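Long-range contact in DNA polymerase (PDB 2PY5), which copies the phage genome by protein-primed, strand-displacing DNA synthesis with high processivity and proofreads with a 3'-5' exonuclease: residues L185-F198 and L381-F393. The protein carries 2 engineered substitutions. Sequence-based numbering, arbitrary orientation. Where two conformers were deposited one is given.
Sequences LDRMTAGSDSLKGF and LAKLMLNSLYGKF. With EDO (1,2-ethanediol), chain H; nucleotides of chain C.
Phe198 and Phe393 meet in an offset edge-to-face pair: the edge of Phe393 is turned toward the face of Phe198, with CZ of Phe393 3.8 Å from CE2 of Phe198. Tyr390 O also lies in the Phe393 plane, at its edge. Phe360 adds a ring against Phe198, and Phe211 meets Phe393 edge-to-face. Branched Leu389 touches Phe198 with both methyls, CD1 3.9 Å from Phe198 CB and CD2 approaching CG and CD1 of the ring obliquely. The other flat group, the Arg187 guanidinium, has Ser192 CB in plane at its edge and sends NE almost within that plane to Ser192 OG, which in turn donates to OP1 of DA3 in chain C.

Where helices 190-198 and 381-387 cross at 78°, small Ser194 meets Met385. In one of its two conformers Ser194 OG, anti to its carbonyl carbon (chi1 -78°), donates to Met385 O at 2.8 Å, meeting the carbonyl from the side, with a C=O...donor angle of 111°. Flexible Met385 doubles back at chi2 and chi3, putting SD 3.9 Å from Ser194 N and CE 3.6 Å from Asp193 O. Gly191, without a side chain, lets its CA reach Ser388 O in a CH...O contact. Lys392 folds over the Gly191 carbonyl, CG 3.3 Å from O, and delivers NZ to OP2 of DC4 in chain C at 2.8 Å; a water links NZ to OP2 of DA3 in chain C.

Thr189 N-caps helix 190-198: its OG1 accepts from Ser192 N and donates to the same DC4 OP2. Together the segments grip two successive phosphates, joining the exonuclease region and the DNA-binding region that coordinates synthesis with degradation to the polymerization region, whose Leu384, packed on Ala190, probably helps position the templating nucleotide.

Trp367 and Phe363 of helix 361-373 pack on Met385 and Leu389 respectively, Gln180 of helix 160-182 touches Leu381, and Met429 of helix 427-447 touches Phe393.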
ATOM      1  N   LEU F 185     -17.396  -6.018  -7.050  1.00 28.10           N
ATOM      2  CA  LEU F 185     -16.240  -5.931  -6.165  1.00 27.65           C
ATOM      3  C   LEU F 185     -16.714  -5.498  -4.786  1.00 28.12           C
ATOM      4  O   LEU F 185     -16.579  -4.339  -4.392  1.00 28.29           O
ATOM      5  CB  LEU F 185     -15.203  -4.956  -6.750  1.00 28.87           C
ATOM      6  CG  LEU F 185     -14.253  -5.411  -7.876  1.00 34.20           C
ATOM      7  CD1 LEU F 185     -14.647  -6.695  -8.592  1.00 32.71           C
ATOM      8  CD2 LEU F 185     -14.003  -4.285  -8.868  1.00 32.38           C
ATOM      9  N   ASP F 186     -17.315  -6.432  -4.055  1.00 31.56           N
ATOM     10  CA  ASP F 186     -18.017  -6.038  -2.827  1.00 33.92           C
ATOM     11  C   ASP F 186     -17.503  -6.708  -1.556  1.00 37.84           C
ATOM     12  O   ASP F 186     -18.202  -6.711  -0.535  1.00 35.47           O
ATOM     13  CB  ASP F 186     -19.509  -6.295  -2.983  1.00 36.99           C
ATOM     14  CG  ASP F 186     -19.826  -7.725  -3.226  1.00 36.67           C
ATOM     15  OD1 ASP F 186     -20.984  -8.018  -3.635  1.00 42.23           O
ATOM     16  OD2 ASP F 186     -18.935  -8.590  -3.048  1.00 37.25           O
ATOM     17  N   ARG F 187     -16.298  -7.261  -1.608  1.00 31.97           N
ATOM     18  CA  ARG F 187     -15.657  -7.781  -0.390  1.00 32.17           C
ATOM     19  C   ARG F 187     -15.043  -6.660   0.436  1.00 32.52           C
ATOM     20  O   ARG F 187     -15.096  -5.488   0.068  1.00 31.96           O
ATOM     21  CB  ARG F 187     -14.652  -8.858  -0.772  1.00 29.70           C
ATOM     22  CG  ARG F 187     -15.376 -10.068  -1.355  1.00 34.67           C
ATOM     23  CD  ARG F 187     -14.456 -11.038  -1.942  1.00 38.29           C
ATOM     24  NE  ARG F 187     -13.738 -11.730  -0.882  1.00 38.15           N
ATOM     25  CZ  ARG F 187     -14.154 -12.836  -0.268  1.00 42.88           C
ATOM     26  NH1 ARG F 187     -15.287 -13.443  -0.622  1.00 44.03           N
ATOM     27  NH2 ARG F 187     -13.404 -13.356   0.698  1.00 42.61           N
ATOM     28  N   MET F 188     -14.488  -7.001   1.594  1.00 30.24           N
ATOM     29  CA  MET F 188     -14.056  -5.992   2.526  1.00 32.54           C
ATOM     30  C   MET F 188     -12.924  -5.111   2.018  1.00 29.99           C
ATOM     31  O   MET F 188     -12.845  -3.941   2.396  1.00 31.84           O
ATOM     32  CB  MET F 188     -13.649  -6.634   3.858  1.00 34.96           C
ATOM     33  CG  MET F 188     -13.468  -5.650   4.970  1.00 36.44           C
ATOM     34  SD  MET F 188     -12.997  -6.431   6.528  1.00 38.28           S
ATOM     35  CE  MET F 188     -14.272  -7.692   6.586  1.00 36.49           C
ATOM     36  N   THR F 189     -12.051  -5.685   1.199  1.00 29.30           N
ATOM     37  CA  THR F 189     -10.849  -4.987   0.758  1.00 28.75           C
ATOM     38  C   THR F 189     -10.581  -5.217  -0.722  1.00 25.85           C
ATOM     39  O   THR F 189     -11.007  -6.237  -1.283  1.00 27.02           O
ATOM     40  CB  THR F 189      -9.634  -5.514   1.519  1.00 29.26           C
ATOM     41  OG1 THR F 189      -9.350  -6.837   1.098  1.00 30.43           O
ATOM     42  CG2 THR F 189      -9.882  -5.499   3.050  1.00 29.22           C
ATOM     43  N   ALA F 190      -9.786  -4.328  -1.313  1.00 27.85           N
ATOM     44  CA  ALA F 190      -9.307  -4.494  -2.694  1.00 28.51           C
ATOM     45  C   ALA F 190      -8.597  -5.827  -2.895  1.00 31.53           C
ATOM     46  O   ALA F 190      -8.814  -6.518  -3.904  1.00 30.12           O
ATOM     47  CB  ALA F 190      -8.406  -3.320  -3.090  1.00 30.35           C
ATOM     48  N   GLY F 191      -7.741  -6.232  -1.949  1.00 27.82           N
ATOM     49  CA  GLY F 191      -7.043  -7.498  -2.098  1.00 29.07           C
ATOM     50  C   GLY F 191      -7.979  -8.703  -2.058  1.00 27.03           C
ATOM     51  O   GLY F 191      -7.753  -9.699  -2.759  1.00 28.78           O
ATOM     52  N   SER F 192      -8.987  -8.638  -1.200  1.00 27.85           N
ATOM     53  CA  SER F 192      -9.962  -9.708  -1.082  1.00 28.05           C
ATOM     54  C   SER F 192     -10.721  -9.815  -2.401  1.00 28.43           C
ATOM     55  O   SER F 192     -10.974 -10.923  -2.870  1.00 28.14           O
ATOM     56  CB  SER F 192     -10.902  -9.429   0.079  1.00 29.62           C
ATOM     57  OG  SER F 192     -11.712 -10.536   0.375  1.00 35.73           O
ATOM     58  N   ASP F 193     -11.026  -8.679  -3.015  1.00 28.79           N
ATOM     59  CA  ASP F 193     -11.727  -8.673  -4.317  1.00 27.23           C
ATOM     60  C   ASP F 193     -10.835  -9.333  -5.375  1.00 27.47           C
ATOM     61  O   ASP F 193     -11.301 -10.165  -6.194  1.00 28.21           O
ATOM     62  CB  ASP F 193     -12.090  -7.259  -4.789  1.00 27.84           C
ATOM     63  CG  ASP F 193     -13.197  -6.616  -3.996  1.00 27.45           C
ATOM     64  OD1 ASP F 193     -14.130  -7.311  -3.597  1.00 28.91           O
ATOM     65  OD2 ASP F 193     -13.153  -5.372  -3.825  1.00 30.57           O
ATOM     66  N   SER F 194      -9.568  -8.966  -5.373  1.00 27.27           N
ATOM     67  CA  SER F 194      -8.614  -9.509  -6.351  0.50 26.98           C
ATOM     68  C   SER F 194      -8.507 -11.016  -6.225  1.00 28.51           C
ATOM     69  O   SER F 194      -8.555 -11.754  -7.215  1.00 28.27           O
ATOM     70  CB  SER F 194      -7.228  -8.889  -6.197  0.50 28.34           C
ATOM     71  OG  SER F 194      -7.173  -7.608  -6.770  0.50 24.64           O
ATOM     72  N   LEU F 195      -8.343 -11.503  -5.005  1.00 27.32           N
ATOM     73  CA  LEU F 195      -8.195 -12.938  -4.799  1.00 28.44           C
ATOM     74  C   LEU F 195      -9.447 -13.712  -5.189  1.00 28.17           C
ATOM     75  O   LEU F 195      -9.347 -14.789  -5.779  1.00 30.13           O
ATOM     76  CB  LEU F 195      -7.786 -13.241  -3.349  1.00 31.06           C
ATOM     77  CG  LEU F 195      -7.450 -14.695  -3.029  1.00 31.90           C
ATOM     78  CD1 LEU F 195      -6.328 -15.231  -3.904  1.00 32.49           C
ATOM     79  CD2 LEU F 195      -7.117 -14.868  -1.539  1.00 32.81           C
ATOM     80  N   LYS F 196     -10.615 -13.173  -4.859  1.00 26.75           N
ATOM     81  CA  LYS F 196     -11.877 -13.820  -5.212  0.50 27.14           C
ATOM     82  C   LYS F 196     -11.992 -13.905  -6.730  1.00 27.94           C
ATOM     83  O   LYS F 196     -12.375 -14.945  -7.271  1.00 28.30           O
ATOM     84  CB  LYS F 196     -13.063 -13.074  -4.608  0.50 28.38           C
ATOM     85  CG  LYS F 196     -14.407 -13.721  -4.876  0.50 30.83           C
ATOM     86  CD  LYS F 196     -15.029 -13.228  -6.155  0.50 33.18           C
ATOM     87  CE  LYS F 196     -16.485 -13.637  -6.240  0.50 33.52           C
ATOM     88  NZ  LYS F 196     -17.112 -13.171  -7.495  0.50 35.38           N
ATOM     89  N   GLY F 197     -11.642 -12.823  -7.410  1.00 27.73           N
ATOM     90  CA  GLY F 197     -11.691 -12.772  -8.881  1.00 27.04           C
ATOM     91  C   GLY F 197     -10.772 -13.781  -9.517  1.00 29.01           C
ATOM     92  O   GLY F 197     -11.149 -14.453 -10.493  1.00 27.02           O
ATOM     93  N   PHE F 198      -9.583 -13.905  -8.967  1.00 27.55           N
ATOM     94  CA  PHE F 198      -8.628 -14.911  -9.420  1.00 27.19           C
ATOM     95  C   PHE F 198      -9.193 -16.318  -9.241  1.00 29.24           C
ATOM     96  O   PHE F 198      -9.152 -17.143 -10.168  1.00 30.00           O
ATOM     97  CB  PHE F 198      -7.331 -14.758  -8.658  1.00 29.88           C
ATOM     98  CG  PHE F 198      -6.306 -15.775  -9.013  1.00 29.38           C
ATOM     99  CD1 PHE F 198      -5.780 -15.838 -10.295  1.00 32.76           C
ATOM    100  CD2 PHE F 198      -5.868 -16.675  -8.070  1.00 31.05           C
ATOM    101  CE1 PHE F 198      -4.821 -16.794 -10.615  1.00 32.53           C
ATOM    102  CE2 PHE F 198      -4.912 -17.637  -8.386  1.00 31.49           C
ATOM    103  CZ  PHE F 198      -4.396 -17.692  -9.651  1.00 32.77           C
ATOM    104  N   LEU F 381     -10.604   0.603 -11.394  1.00 32.16           N
ATOM    105  CA  LEU F 381     -10.943  -0.624 -10.715  1.00 31.52           C
ATOM    106  C   LEU F 381     -10.228  -1.809 -11.346  1.00 31.59           C
ATOM    107  O   LEU F 381      -9.827  -2.724 -10.641  1.00 31.38           O
ATOM    108  CB  LEU F 381     -12.445  -0.845 -10.700  1.00 32.97           C
ATOM    109  CG  LEU F 381     -13.213   0.150  -9.840  1.00 32.14           C
ATOM    110  CD1 LEU F 381     -14.700  -0.082 -10.075  1.00 33.56           C
ATOM    111  CD2 LEU F 381     -12.857   0.036  -8.356  1.00 32.17           C
ATOM    112  N   ALA F 382     -10.052  -1.775 -12.666  1.00 29.65           N
ATOM    113  CA  ALA F 382      -9.287  -2.828 -13.354  1.00 30.83           C
ATOM    114  C   ALA F 382      -7.830  -2.821 -12.901  1.00 31.92           C
ATOM    115  O   ALA F 382      -7.236  -3.869 -12.662  1.00 33.13           O
ATOM    116  CB  ALA F 382      -9.392  -2.658 -14.865  1.00 32.23           C
ATOM    117  N   LYS F 383      -7.253  -1.632 -12.772  1.00 31.56           N
ATOM    118  CA  LYS F 383      -5.901  -1.486 -12.246  1.00 31.90           C
ATOM    119  C   LYS F 383      -5.826  -2.030 -10.827  1.00 32.49           C
ATOM    120  O   LYS F 383      -4.891  -2.733 -10.452  1.00 30.90           O
ATOM    121  CB  LYS F 383      -5.494  -0.019 -12.281  1.00 30.50           C
ATOM    122  CG  LYS F 383      -5.366   0.520 -13.702  1.00 33.28           C
ATOM    123  CD  LYS F 383      -5.373   2.028 -13.748  1.00 38.04           C
ATOM    124  CE  LYS F 383      -4.183   2.632 -13.072  1.00 40.89           C
ATOM    125  NZ  LYS F 383      -4.280   4.131 -13.118  1.00 44.50           N
ATOM    126  N   LEU F 384      -6.835  -1.702 -10.028  1.00 31.99           N
ATOM    127  CA  LEU F 384      -6.884  -2.175  -8.666  1.00 31.13           C
ATOM    128  C   LEU F 384      -6.935  -3.704  -8.601  1.00 32.50           C
ATOM    129  O   LEU F 384      -6.237  -4.323  -7.800  1.00 32.89           O
ATOM    130  CB  LEU F 384      -8.084  -1.544  -7.942  1.00 34.33           C
ATOM    131  CG  LEU F 384      -8.104  -1.555  -6.430  1.00 35.17           C
ATOM    132  CD1 LEU F 384      -6.883  -0.871  -5.801  1.00 31.83           C
ATOM    133  CD2 LEU F 384      -9.388  -0.862  -5.988  1.00 34.65           C
ATOM    134  N   MET F 385      -7.718  -4.328  -9.475  1.00 30.54           N
ATOM    135  CA  MET F 385      -7.786  -5.789  -9.505  1.00 31.21           C
ATOM    136  C   MET F 385      -6.425  -6.411  -9.867  1.00 32.23           C
ATOM    137  O   MET F 385      -5.978  -7.372  -9.253  1.00 33.83           O
ATOM    138  CB  MET F 385      -8.852  -6.259 -10.493  1.00 31.80           C
ATOM    139  CG  MET F 385     -10.282  -6.044 -10.004  1.00 32.35           C
ATOM    140  SD  MET F 385     -10.722  -7.094  -8.623  1.00 33.39           S
ATOM    141  CE  MET F 385     -10.889  -8.706  -9.407  1.00 34.62           C
ATOM    142  N   LEU F 386      -5.764  -5.836 -10.856  1.00 32.38           N
ATOM    143  CA  LEU F 386      -4.456  -6.331 -11.296  1.00 31.85           C
ATOM    144  C   LEU F 386      -3.389  -6.140 -10.229  1.00 31.77           C
ATOM    145  O   LEU F 386      -2.509  -6.985 -10.062  1.00 33.70           O
ATOM    146  CB  LEU F 386      -4.038  -5.605 -12.574  1.00 32.24           C
ATOM    147  CG  LEU F 386      -4.826  -6.025 -13.815  1.00 32.84           C
ATOM    148  CD1 LEU F 386      -4.671  -5.003 -14.924  1.00 34.53           C
ATOM    149  CD2 LEU F 386      -4.389  -7.422 -14.298  1.00 34.69           C
ATOM    150  N   ASN F 387      -3.461  -5.008  -9.526  1.00 31.16           N
ATOM    151  CA  ASN F 387      -2.373  -4.580  -8.618  1.00 31.04           C
ATOM    152  C   ASN F 387      -2.479  -5.194  -7.214  1.00 34.03           C
ATOM    153  O   ASN F 387      -1.477  -5.301  -6.509  1.00 33.68           O
ATOM    154  CB  ASN F 387      -2.337  -3.051  -8.510  1.00 33.03           C
ATOM    155  CG  ASN F 387      -1.822  -2.385  -9.768  1.00 35.17           C
ATOM    156  OD1 ASN F 387      -1.056  -2.992 -10.527  1.00 36.12           O
ATOM    157  ND2 ASN F 387      -2.199  -1.113  -9.981  1.00 34.65           N
ATOM    158  N   SER F 388      -3.682  -5.596  -6.813  1.00 32.09           N
ATOM    159  CA  SER F 388      -3.956  -6.012  -5.443  1.00 30.99           C
ATOM    160  C   SER F 388      -3.924  -7.536  -5.238  1.00 32.43           C
ATOM    161  O   SER F 388      -4.157  -8.015  -4.125  1.00 33.93           O
ATOM    162  CB  SER F 388      -5.325  -5.470  -4.999  1.00 30.82           C
ATOM    163  OG  SER F 388      -5.455  -4.068  -5.182  1.00 30.64           O
ATOM    164  N   LEU F 389      -3.573  -8.287  -6.273  1.00 32.68           N
ATOM    165  CA  LEU F 389      -3.550  -9.745  -6.168  1.00 31.87           C
ATOM    166  C   LEU F 389      -2.295 -10.336  -5.480  1.00 32.12           C
ATOM    167  O   LEU F 389      -2.418 -11.153  -4.558  1.00 31.67           O
ATOM    168  CB  LEU F 389      -3.703 -10.388  -7.565  1.00 32.06           C
ATOM    169  CG  LEU F 389      -3.788 -11.908  -7.546  1.00 30.90           C
ATOM    170  CD1 LEU F 389      -4.865 -12.474  -6.636  1.00 33.26           C
ATOM    171  CD2 LEU F 389      -4.005 -12.398  -8.997  1.00 31.88           C
ATOM    172  N   TYR F 390      -1.087  -9.971  -5.914  1.00 33.49           N
ATOM    173  CA  TYR F 390       0.074 -10.746  -5.471  1.00 32.77           C
ATOM    174  C   TYR F 390       0.244 -10.715  -3.960  1.00 31.82           C
ATOM    175  O   TYR F 390       0.641 -11.700  -3.331  1.00 33.65           O
ATOM    176  CB  TYR F 390       1.383 -10.328  -6.173  1.00 34.11           C
ATOM    177  CG  TYR F 390       2.114  -9.159  -5.547  1.00 33.89           C
ATOM    178  CD1 TYR F 390       2.977  -9.347  -4.475  1.00 34.46           C
ATOM    179  CD2 TYR F 390       1.934  -7.879  -6.023  1.00 37.94           C
ATOM    180  CE1 TYR F 390       3.631  -8.293  -3.904  1.00 33.35           C
ATOM    181  CE2 TYR F 390       2.591  -6.806  -5.448  1.00 40.29           C
ATOM    182  CZ  TYR F 390       3.430  -7.025  -4.385  1.00 35.62           C
ATOM    183  OH  TYR F 390       4.106  -5.966  -3.815  1.00 40.44           O
ATOM    184  N   GLY F 391      -0.057  -9.558  -3.371  1.00 31.75           N
ATOM    185  CA  GLY F 391       0.164  -9.379  -1.951  1.00 30.11           C
ATOM    186  C   GLY F 391      -0.645 -10.317  -1.079  1.00 30.88           C
ATOM    187  O   GLY F 391      -0.262 -10.619   0.043  1.00 33.02           O
ATOM    188  N   LYS F 392      -1.795 -10.759  -1.574  1.00 30.22           N
ATOM    189  CA  LYS F 392      -2.661 -11.650  -0.800  1.00 29.19           C
ATOM    190  C   LYS F 392      -2.052 -13.045  -0.613  1.00 29.48           C
ATOM    191  O   LYS F 392      -2.371 -13.742   0.336  1.00 31.64           O
ATOM    192  CB  LYS F 392      -4.022 -11.750  -1.463  1.00 30.69           C
ATOM    193  CG  LYS F 392      -4.861 -10.485  -1.294  1.00 32.66           C
ATOM    194  CD  LYS F 392      -5.456 -10.319   0.093  1.00 33.28           C
ATOM    195  CE  LYS F 392      -6.638 -11.265   0.370  1.00 32.94           C
ATOM    196  NZ  LYS F 392      -7.288 -10.998   1.693  1.00 33.35           N
ATOM    197  N   PHE F 393      -1.176 -13.450  -1.525  1.00 31.05           N
ATOM    198  CA  PHE F 393      -0.598 -14.797  -1.421  1.00 31.83           C
ATOM    199  C   PHE F 393       0.243 -14.988  -0.142  1.00 31.61           C
ATOM    200  O   PHE F 393       0.284 -16.077   0.423  1.00 32.16           O
ATOM    201  CB  PHE F 393       0.211 -15.129  -2.675  1.00 32.68           C
ATOM    202  CG  PHE F 393      -0.641 -15.548  -3.836  1.00 32.52           C
ATOM    203  CD1 PHE F 393      -1.074 -14.633  -4.782  1.00 36.52           C
ATOM    204  CD2 PHE F 393      -1.050 -16.859  -3.950  1.00 34.14           C
ATOM    205  CE1 PHE F 393      -1.886 -15.043  -5.818  1.00 37.66           C
ATOM    206  CE2 PHE F 393      -1.837 -17.264  -4.973  1.00 34.05           C
ATOM    207  CZ  PHE F 393      -2.260 -16.359  -5.911  1.00 36.21           C
TER
HETATM  208  C1  EDO H8001      -0.896  -0.384 -13.564  1.00 42.88           C
HETATM  209  O1  EDO H8001      -0.996   0.329 -12.318  1.00 40.35           O
HETATM  210  C2  EDO H8001      -2.254  -1.003 -13.896  1.00 40.18           C
HETATM  211  O2  EDO H8001      -2.460  -2.344 -13.401  1.00 36.48           O
ATOM    212  P    DC C   4      -6.862  -7.733   3.235  1.00 24.54           P
ATOM    213  OP1  DC C   4      -6.344  -6.404   2.848  1.00 22.99           O
ATOM    214  OP2  DC C   4      -7.937  -8.403   2.443  1.00 22.53           O
ATOM    215  O5'  DC C   4      -5.702  -8.811   3.352  1.00 26.48           O
ATOM    216  C5'  DC C   4      -4.499  -8.449   3.985  1.00 23.52           C
ATOM    217  C4'  DC C   4      -3.334  -8.945   3.146  1.00 22.81           C
ATOM    218  O4'  DC C   4      -3.319  -8.287   1.850  1.00 24.28           O
ATOM    219  C3'  DC C   4      -1.988  -8.612   3.760  1.00 23.52           C
ATOM    220  O3'  DC C   4      -1.658  -9.606   4.693  1.00 24.39           O
ATOM    221  C2'  DC C   4      -1.078  -8.625   2.554  1.00 25.41           C
ATOM    222  C1'  DC C   4      -1.977  -8.012   1.497  1.00 26.94           C
ATOM    223  N1   DC C   4      -1.761  -6.549   1.351  1.00 27.60           N
ATOM    224  C2   DC C   4      -0.558  -6.117   0.766  1.00 28.03           C
ATOM    225  O2   DC C   4       0.298  -6.949   0.410  1.00 29.91           O
ATOM    226  N3   DC C   4      -0.337  -4.790   0.609  1.00 31.06           N
ATOM    227  C4   DC C   4      -1.264  -3.916   0.996  1.00 31.39           C
ATOM    228  N4   DC C   4      -0.992  -2.616   0.808  1.00 34.40           N
ATOM    229  C5   DC C   4      -2.493  -4.331   1.586  1.00 29.04           C
ATOM    230  C6   DC C   4      -2.707  -5.640   1.749  1.00 27.72           C
ATOM    231  P    DA C   3     -11.418 -11.131   4.052  1.00 26.22           P
ATOM    232  OP1  DA C   3     -12.110 -10.311   3.038  1.00 28.05           O
ATOM    233  OP2  DA C   3     -10.828 -12.478   3.759  1.00 28.28           O
ATOM    234  O5'  DA C   3     -10.261 -10.259   4.720  1.00 25.87           O
ATOM    235  C5'  DA C   3     -10.454  -8.878   4.835  1.00 27.29           C
ATOM    236  C4'  DA C   3      -9.407  -8.337   5.787  1.00 25.33           C
ATOM    237  O4'  DA C   3      -9.637  -8.904   7.092  1.00 27.36           O
ATOM    238  C3'  DA C   3      -7.966  -8.691   5.455  1.00 25.07           C
ATOM    239  O3'  DA C   3      -7.372  -7.613   4.750  1.00 25.21           O
ATOM    240  C2'  DA C   3      -7.297  -8.839   6.827  1.00 26.59           C
ATOM    241  C1'  DA C   3      -8.426  -9.190   7.787  1.00 30.32           C
ATOM    242  N9   DA C   3      -8.609 -10.596   8.154  1.00 30.97           N
ATOM    243  C8   DA C   3      -8.658 -11.673   7.297  1.00 32.62           C
ATOM    244  N7   DA C   3      -8.898 -12.824   7.891  1.00 31.41           N
ATOM    245  C5   DA C   3      -9.024 -12.474   9.227  1.00 31.47           C
ATOM    246  C6   DA C   3      -9.277 -13.227  10.391  1.00 32.32           C
ATOM    247  N6   DA C   3      -9.458 -14.553  10.382  1.00 33.35           N
ATOM    248  N1   DA C   3      -9.344 -12.562  11.572  1.00 34.52           N
ATOM    249  C2   DA C   3      -9.162 -11.234  11.580  1.00 33.63           C
ATOM    250  N3   DA C   3      -8.914 -10.421  10.550  1.00 32.34           N
ATOM    251  C4   DA C   3      -8.862 -11.106   9.398  1.00 31.72           C
TER
HETATM  252  O   HOH W   1      -9.452 -12.830   1.372  1.00 27.87           O